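Local coordinates for periplasmic binding protein (Thermotoga lettingae TMO, PDB 4RY8) that binds 5-methylthioribose between its two lobes and probably serves as the solute-binding component of a transporter for that sugar, at residues 203-206 with 207-210; 287-290 with 291-295. All blocks are in the same frame, centred on the assembly; numbering follows the deposited sequence.

Interaction 1: 203-206 with 207-210; sequences AMWD and EFAK. With SR1 (5-S-methyl-5-thio-alpha-D-ribofuranose), chain G.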
loop_
_atom_site.group_PDB
_atom_site.type_symbol
_atom_site.label_atom_id
_atom_site.label_comp_id
_atom_site.label_asym_id
_atom_site.label_seq_id
_atom_site.Cartn_x
_atom_site.Cartn_y
_atom_site.Cartn_z
ATOM N N ALA C 203 -4.277 9.577 -13.707
ATOM C CA ALA C 203 -4.953 10.810 -13.305
ATOM C C ALA C 203 -5.387 10.675 -11.875
ATOM O O ALA C 203 -6.212 9.821 -11.524
ATOM C CB ALA C 203 -6.152 11.068 -14.184
ATOM N N MET C 204 -4.867 11.548 -11.037
ATOM C CA MET C 204 -4.976 11.389 -9.579
ATOM C C MET C 204 -6.245 12.047 -8.932
ATOM O O MET C 204 -6.332 12.145 -7.739
ATOM C CB MET C 204 -3.649 11.875 -8.957
ATOM C CG MET C 204 -2.414 10.951 -9.197
ATOM S SD MET C 204 -2.758 9.168 -8.814
ATOM C CE MET C 204 -1.086 8.552 -8.702
ATOM N N TRP C 205 -7.202 12.495 -9.735
ATOM C CA TRP C 205 -8.548 12.928 -9.247
ATOM C C TRP C 205 -9.560 12.580 -10.341
ATOM O O TRP C 205 -9.204 12.729 -11.499
ATOM C CB TRP C 205 -8.476 14.457 -8.956
ATOM C CG TRP C 205 -9.763 15.159 -8.628
ATOM C CD1 TRP C 205 -10.891 14.630 -8.058
ATOM C CD2 TRP C 205 -10.022 16.528 -8.809
ATOM N NE1 TRP C 205 -11.841 15.592 -7.898
ATOM C CE2 TRP C 205 -11.332 16.778 -8.354
ATOM C CE3 TRP C 205 -9.275 17.584 -9.332
ATOM C CZ2 TRP C 205 -11.911 18.042 -8.415
ATOM C CZ3 TRP C 205 -9.843 18.819 -9.396
ATOM C CH2 TRP C 205 -11.126 19.060 -8.930
ATOM N N ASP C 206 -10.793 12.082 -10.048
ATOM C CA ASP C 206 -11.678 11.728 -11.134
ATOM C C ASP C 206 -12.037 12.872 -12.090
ATOM O O ASP C 206 -12.338 12.615 -13.247
ATOM C CB ASP C 206 -12.970 10.916 -10.701
ATOM C CG ASP C 206 -13.897 11.687 -9.750
ATOM O OD1 ASP C 206 -13.585 12.809 -9.311
ATOM O OD2 ASP C 206 -15.012 11.153 -9.436
ATOM N N GLU C 207 -11.985 14.126 -11.650
ATOM C CA GLU C 207 -12.216 15.268 -12.553
ATOM C C GLU C 207 -11.110 15.425 -13.624
ATOM O O GLU C 207 -11.395 15.775 -14.786
ATOM C CB GLU C 207 -12.404 16.562 -11.754
ATOM C CG GLU C 207 -13.675 16.582 -10.926
ATOM C CD GLU C 207 -14.933 16.465 -11.763
ATOM O OE1 GLU C 207 -15.110 17.224 -12.748
ATOM O OE2 GLU C 207 -15.776 15.618 -11.429
ATOM N N PHE C 208 -9.885 15.107 -13.261
ATOM C CA PHE C 208 -8.785 15.080 -14.225
ATOM C C PHE C 208 -9.053 13.916 -15.210
ATOM O O PHE C 208 -8.965 14.058 -16.424
ATOM C CB PHE C 208 -7.454 14.779 -13.540
ATOM C CG PHE C 208 -6.868 15.895 -12.684
ATOM C CD1 PHE C 208 -6.959 17.254 -13.014
ATOM C CD2 PHE C 208 -6.083 15.539 -11.609
ATOM C CE1 PHE C 208 -6.367 18.193 -12.192
ATOM C CE2 PHE C 208 -5.477 16.479 -10.804
ATOM C CZ PHE C 208 -5.611 17.803 -11.110
ATOM N N ALA C 209 -9.385 12.754 -14.667
ATOM C CA ALA C 209 -9.640 11.557 -15.496
ATOM C C ALA C 209 -10.743 11.802 -16.540
ATOM O O ALA C 209 -10.589 11.459 -17.696
ATOM C CB ALA C 209 -10.000 10.361 -14.605
ATOM N N LYS C 210 -11.841 12.430 -16.127
ATOM C CA LYS C 210 -13.002 12.660 -16.989
ATOM C C LYS C 210 -12.601 13.492 -18.173
ATOM O O LYS C 210 -12.917 13.187 -19.292
ATOM C CB LYS C 210 -14.124 13.361 -16.205
ATOM C CG LYS C 210 -14.497 12.660 -14.902
ATOM C CD LYS C 210 -15.853 12.023 -14.884
ATOM C CE LYS C 210 -16.925 13.027 -14.531
ATOM N NZ LYS C 210 -16.758 13.765 -13.248
HETATM C CS SR1 G . -8.164 18.842 -5.645
HETATM S S SR1 G . -7.830 17.565 -4.454
HETATM C C5 SR1 G . -8.931 16.353 -5.224
HETATM C C4 SR1 G . -8.934 15.036 -4.451
HETATM O O4 SR1 G . -9.326 15.346 -3.154
HETATM C C1 SR1 G . -10.250 14.369 -2.633
HETATM O O1 SR1 G . -9.631 13.750 -1.556
HETATM C C2 SR1 G . -10.574 13.351 -3.715
HETATM O O2 SR1 G . -10.119 11.987 -3.508
HETATM C C3 SR1 G . -9.925 13.982 -4.931
HETATM O O3 SR1 G . -9.269 12.995 -5.717
HETATM O O HOH W 1 -15.804 14.264 -9.039
HETATM O O HOH W 2 -17.196 12.238 -10.699
#
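Ala209 N donates to Trp205 O at 3.2 Å, nearly straight at 167° and in the carbonyl plane, the first i to i+4 bond of helix 206-219, whose N-cap position Trp205 occupies where strand 200-203 runs into it, a beta-alpha junction of a periplasmic binding protein lobe. Phe208 N adds a weak bond to the same oxygen. Within the first turn, Lys210 NZ forms a salt bridge with Glu207 OE2 at 2.8 Å. Water 1 sits 2.7 Å from both Asp206 OD1 and Glu207 OE2 and may bridge them, softening the repulsion between these carboxylates. The Trp205 indole is sandwiched: Glu207 CB sits over the centre of its six-membered ring, a CH-pi contact of 3.6 Å, while SR1 C5 lies over the opposite face toward the rim. With CG anti to the backbone N (chi1 172°), the indole swings off the helix start into the sugar pocket. Its edge meets the face of Phe208, a T-shaped pair with planes at 76°. Without the indole, as with an alanine at this position, the sugar's C5 side would probably lose its aromatic wall and the Phe208 face its partner. Where the strand ends, Ala203 CB rests 3.9 Å from Ala209 CB.

Interaction 2: 287-290 with 291-295; sequences TRQF and LVDNN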
loop_
_atom_site.group_PDB
_atom_site.type_symbol
_atom_site.label_atom_id
_atom_site.label_comp_id
_atom_site.label_asym_id
_atom_site.label_seq_id
_atom_site.Cartn_x
_atom_site.Cartn_y
_atom_site.Cartn_z
ATOM N N THR C 287 -12.163 -2.147 -11.080
ATOM C CA THR C 287 -11.834 -2.236 -12.505
ATOM C C THR C 287 -13.086 -2.137 -13.399
ATOM O O THR C 287 -14.199 -2.451 -12.973
ATOM C CB THR C 287 -11.045 -3.525 -12.820
ATOM O OG1 THR C 287 -11.927 -4.647 -12.772
ATOM C CG2 THR C 287 -9.907 -3.762 -11.835
ATOM N N ARG C 288 -12.882 -1.654 -14.628
ATOM C CA ARG C 288 -13.957 -1.601 -15.616
ATOM C C ARG C 288 -14.550 -2.998 -15.820
ATOM O O ARG C 288 -15.762 -3.152 -15.972
ATOM C CB ARG C 288 -13.432 -1.056 -16.949
ATOM C CG ARG C 288 -14.415 -1.222 -18.077
ATOM C CD ARG C 288 -14.019 -0.545 -19.369
ATOM N NE ARG C 288 -15.199 -0.448 -20.222
ATOM C CZ ARG C 288 -15.764 -1.468 -20.856
ATOM N NH1 ARG C 288 -15.266 -2.693 -20.776
ATOM N NH2 ARG C 288 -16.836 -1.258 -21.587
ATOM N N GLN C 289 -13.668 -3.990 -15.825
ATOM C CA GLN C 289 -14.018 -5.403 -15.966
ATOM C C GLN C 289 -14.964 -5.893 -14.882
ATOM O O GLN C 289 -15.935 -6.633 -15.163
ATOM C CB GLN C 289 -12.736 -6.251 -15.927
ATOM C CG GLN C 289 -12.787 -7.518 -16.770
ATOM C CD GLN C 289 -12.138 -7.329 -18.134
ATOM O OE1 GLN C 289 -10.983 -6.904 -18.232
ATOM N NE2 GLN C 289 -12.877 -7.644 -19.191
ATOM N N PHE C 290 -14.646 -5.549 -13.640
ATOM C CA PHE C 290 -15.511 -5.872 -12.493
ATOM C C PHE C 290 -16.881 -5.161 -12.601
ATOM O O PHE C 290 -17.922 -5.748 -12.253
ATOM C CB PHE C 290 -14.793 -5.535 -11.154
ATOM C CG PHE C 290 -15.663 -5.691 -9.941
ATOM C CD1 PHE C 290 -15.965 -6.964 -9.434
ATOM C CD2 PHE C 290 -16.230 -4.576 -9.328
ATOM C CE1 PHE C 290 -16.797 -7.106 -8.330
ATOM C CE2 PHE C 290 -17.067 -4.723 -8.230
ATOM C CZ PHE C 290 -17.351 -5.991 -7.730
ATOM N N LEU C 291 -16.904 -3.916 -13.093
ATOM C CA LEU C 291 -18.192 -3.193 -13.223
ATOM C C LEU C 291 -19.095 -3.898 -14.247
ATOM O O LEU C 291 -20.294 -4.130 -13.980
ATOM C CB LEU C 291 -18.016 -1.726 -13.618
ATOM C CG LEU C 291 -17.238 -0.797 -12.676
ATOM C CD1 LEU C 291 -16.977 0.524 -13.394
ATOM C CD2 LEU C 291 -18.033 -0.589 -11.402
ATOM N N VAL C 292 -18.497 -4.242 -15.393
ATOM C CA VAL C 292 -19.213 -4.894 -16.528
ATOM C C VAL C 292 -19.683 -6.286 -16.167
ATOM O O VAL C 292 -20.854 -6.635 -16.411
ATOM C CB VAL C 292 -18.302 -4.987 -17.797
ATOM C CG1 VAL C 292 -19.000 -5.744 -18.926
ATOM C CG2 VAL C 292 -17.878 -3.601 -18.281
ATOM N N ASP C 293 -18.786 -7.093 -15.596
ATOM C CA ASP C 293 -19.141 -8.495 -15.234
ATOM C C ASP C 293 -20.333 -8.604 -14.288
ATOM O O ASP C 293 -21.060 -9.588 -14.313
ATOM C CB ASP C 293 -17.951 -9.206 -14.595
ATOM C CG ASP C 293 -16.922 -9.643 -15.606
ATOM O OD1 ASP C 293 -17.097 -9.331 -16.798
ATOM O OD2 ASP C 293 -15.944 -10.312 -15.207
ATOM N N ASN C 294 -20.541 -7.561 -13.497
ATOM C CA ASN C 294 -21.548 -7.517 -12.461
ATOM C C ASN C 294 -22.640 -6.498 -12.753
ATOM O O ASN C 294 -23.455 -6.198 -11.879
ATOM C CB ASN C 294 -20.853 -7.132 -11.160
ATOM C CG ASN C 294 -19.849 -8.168 -10.736
ATOM O OD1 ASN C 294 -20.219 -9.313 -10.494
ATOM N ND2 ASN C 294 -18.588 -7.808 -10.704
ATOM N N ASN C 295 -22.649 -5.945 -13.967
ATOM C CA ASN C 295 -23.740 -5.060 -14.415
ATOM C C ASN C 295 -23.962 -3.858 -13.492
ATOM O O ASN C 295 -25.092 -3.445 -13.211
ATOM C CB ASN C 295 -25.061 -5.878 -14.617
ATOM C CG ASN C 295 -25.173 -6.461 -16.015
ATOM O OD1 ASN C 295 -26.078 -6.114 -16.774
ATOM N ND2 ASN C 295 -24.245 -7.340 -16.372
#
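Thr287 and Leu291 open the backbone bonding of a short surface helix: Leu291 N donates to Thr287 O at 3.1 Å, and the next two i to i+4 bonds follow, Val292 N to Arg288 O and Asp293 N to Gln289 O.

Side-chain hydrogen bonds secure both ends. At the start, Thr287 OG1 accepts from Phe290 N at 3.0 Å, an N-cap bond. Toward the end, Asn294 ND2 donates to Phe290 O at 2.7 Å, on a lone pair in the carbonyl plane, though the oxygen is tilted 23° from the amide's own plane. Asn294 N gives that oxygen a second, weak bond. Asn294 CG lies anti to its own carbonyl carbon (chi1 -63°), which turns the amide back along the helix to this acceptor.

Among the nonpolar and mixed contacts, the same ND2 stands over a face of the Phe290 ring, 3.0 Å from Phe290 CD1, with ring and amide planes 59° apart. Val292 CG2 lies over one face of the Arg288 guanidinium, toward its rim and 3.7 Å from Arg288 NH1; Arg288 NH2 is anchored by Gln242 O. Leu291 packs on Ile241 and Ile296, while Phe290 reaches Leu302 of helix 299-305.

Asn295, with positive phi, is the C-prime residue of the Schellman motif that ends this helix: Asn295 N bonds to Val292 O and Ile296 N to Leu291 O.

In the fold
Both interactions show how a strand hands over to a helix, and both strands belong to the same mixed sheet: strand 200-203 lies within it, whereas strand 284-287 runs antiparallel at its margin. Interaction 1 is wholly buried and supplies two residues of the sugar pocket; interaction 2 lies mostly at the surface, its centre about 22 Å from the centre of the chain. Their centres are 19 Å apart and they do not touch. The chemistry follows the setting. At 203-210 aromatic rings, ligand and water-linked charges crowd together. Both helices start from a backbone carbonyl, but at 287-295 a threonine hydroxyl adds a side-chain cap and an asparagine amide grips the last turn, with Leu291 as its one buried side chain.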